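Local coordinates for protein (r)-specific enoyl-coa hydratase (Aeromonas punctata, PDB 1IQ6) that catalyses the hydration of short-chain trans-2-enoyl-CoA of four to six carbons to (3R)-3-hydroxyacyl-CoA, working as a homodimer, at residues B[10-15]-B[96-101]. Residues are numbered along the deposited sequence; the frame is centred on the assembly and turned at random.
Sequences QKARLS and AEVEVT
Arg13 sets CG between its backbone N and carbonyl carbon (chi1 65°), while Glu97 holds CG beside its own N (chi1 -59°) and stays extended beyond it. Their non-hydrogen-bonded antiparallel pairing puts both chains on one face of the sheet, and these torsions bring their ends together. A bend at chi3 of Arg13 lays the guanidinium almost parallel to the carboxylate, the planes 10° apart. Glu97 OE1 sits over one guanidinium face, 3.3 Å from Arg13 NH1, a salt bridge of charge alone because no N-H points at it. Arg13 NH1 instead donates in the guanidinium plane to a water 2.6 Å from it, which donates only weakly to Glu97 OE2. Lys11 and Glu99 pair likewise, long charged chains suiting this solvent-accessible face. Strand 11-17, outermost within this chain in the antiparallel hot-dog sheet, here borders 93-103. Five backbone hydrogen bonds link 10-15 with 96-101, the straightest from Val98 N to Ala12 O (2.9 Å). On the opposite face, Ala12 CB meets Val98 CG2 at 4.0 Å beside Gln69 and Leu70. Leu14 CD1 reaches Ala96 CB at 4.1 Å; Leu65 of helix 55-68 touches Leu14, Ala96 and Val98, and small Ala96 fits buried against Leu61 and Leu65.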
# COMPACT_ATOMS: atom_id res chain seq x y z
N GLN B 10 -6.08 -13.88 17.55
CA GLN B 10 -7.29 -13.74 16.74
C GLN B 10 -6.85 -13.48 15.31
O GLN B 10 -5.83 -12.83 15.06
CB GLN B 10 -8.15 -12.59 17.26
CG GLN B 10 -8.73 -12.85 18.65
CD GLN B 10 -9.60 -11.72 19.15
OE1 GLN B 10 -9.39 -10.56 18.80
NE2 GLN B 10 -10.57 -12.05 20.00
N LYS B 11 -7.62 -14.00 14.36
CA LYS B 11 -7.28 -13.84 12.96
C LYS B 11 -8.48 -13.59 12.06
O LYS B 11 -9.62 -13.82 12.45
CB LYS B 11 -6.52 -15.08 12.47
CG LYS B 11 -7.26 -16.39 12.68
CD LYS B 11 -6.40 -17.57 12.27
CE LYS B 11 -7.09 -18.90 12.55
NZ LYS B 11 -8.36 -19.06 11.80
N ALA B 12 -8.20 -13.11 10.86
CA ALA B 12 -9.24 -12.83 9.88
C ALA B 12 -8.64 -12.97 8.50
O ALA B 12 -7.43 -12.79 8.32
CB ALA B 12 -9.78 -11.42 10.07
N ARG B 13 -9.48 -13.29 7.53
CA ARG B 13 -8.99 -13.45 6.17
C ARG B 13 -10.08 -13.15 5.16
O ARG B 13 -11.26 -13.08 5.49
CB ARG B 13 -8.46 -14.87 5.95
CG ARG B 13 -9.53 -15.95 6.04
CD ARG B 13 -9.07 -17.26 5.40
NE ARG B 13 -7.97 -17.90 6.10
CZ ARG B 13 -7.43 -19.06 5.75
NH1 ARG B 13 -6.42 -19.57 6.45
NH2 ARG B 13 -7.89 -19.71 4.69
N LEU B 14 -9.66 -12.95 3.92
CA LEU B 14 -10.59 -12.72 2.82
C LEU B 14 -9.86 -13.12 1.55
O LEU B 14 -8.64 -13.20 1.52
CB LEU B 14 -11.04 -11.25 2.76
CG LEU B 14 -10.05 -10.11 2.47
CD1 LEU B 14 -9.58 -10.15 1.02
CD2 LEU B 14 -10.76 -8.78 2.74
N SER B 15 -10.62 -13.40 0.50
CA SER B 15 -10.03 -13.78 -0.77
C SER B 15 -10.57 -12.84 -1.83
O SER B 15 -11.68 -12.33 -1.71
CB SER B 15 -10.37 -15.23 -1.13
OG SER B 15 -9.77 -16.12 -0.20
N ALA B 96 -5.85 -12.90 1.70
CA ALA B 96 -5.19 -11.97 2.61
C ALA B 96 -5.50 -12.47 4.02
O ALA B 96 -6.64 -12.83 4.31
CB ALA B 96 -5.72 -10.56 2.41
N GLU B 97 -4.49 -12.50 4.88
CA GLU B 97 -4.66 -13.00 6.24
C GLU B 97 -3.97 -12.09 7.25
O GLU B 97 -2.83 -11.69 7.05
CB GLU B 97 -4.07 -14.41 6.37
CG GLU B 97 -4.70 -15.43 5.42
CD GLU B 97 -4.04 -16.80 5.46
OE1 GLU B 97 -4.40 -17.66 4.62
OE2 GLU B 97 -3.17 -17.04 6.33
N VAL B 98 -4.68 -11.76 8.34
CA VAL B 98 -4.10 -10.95 9.40
C VAL B 98 -4.31 -11.69 10.71
O VAL B 98 -5.27 -12.44 10.87
CB VAL B 98 -4.73 -9.53 9.51
CG1 VAL B 98 -4.59 -8.79 8.17
CG2 VAL B 98 -6.19 -9.62 9.95
N GLU B 99 -3.38 -11.51 11.64
CA GLU B 99 -3.46 -12.15 12.95
C GLU B 99 -2.84 -11.24 13.99
O GLU B 99 -1.75 -10.71 13.80
CB GLU B 99 -2.72 -13.49 12.94
CG GLU B 99 -2.60 -14.10 14.34
CD GLU B 99 -2.01 -15.49 14.34
OE1 GLU B 99 -1.80 -16.03 15.45
OE2 GLU B 99 -1.75 -16.05 13.26
N VAL B 100 -3.55 -11.06 15.11
CA VAL B 100 -3.04 -10.22 16.19
C VAL B 100 -1.87 -10.93 16.86
O VAL B 100 -2.00 -12.07 17.30
CB VAL B 100 -4.12 -9.94 17.25
CG1 VAL B 100 -3.53 -9.08 18.36
CG2 VAL B 100 -5.31 -9.25 16.60
N THR B 101 -0.72 -10.25 16.94
CA THR B 101 0.45 -10.84 17.57
C THR B 101 0.85 -10.14 18.86
O THR B 101 1.59 -10.69 19.67
CB THR B 101 1.67 -10.84 16.62
OG1 THR B 101 2.00 -9.49 16.26
CG2 THR B 101 1.37 -11.65 15.38
O HOH W 1 -4.96 -19.05 8.51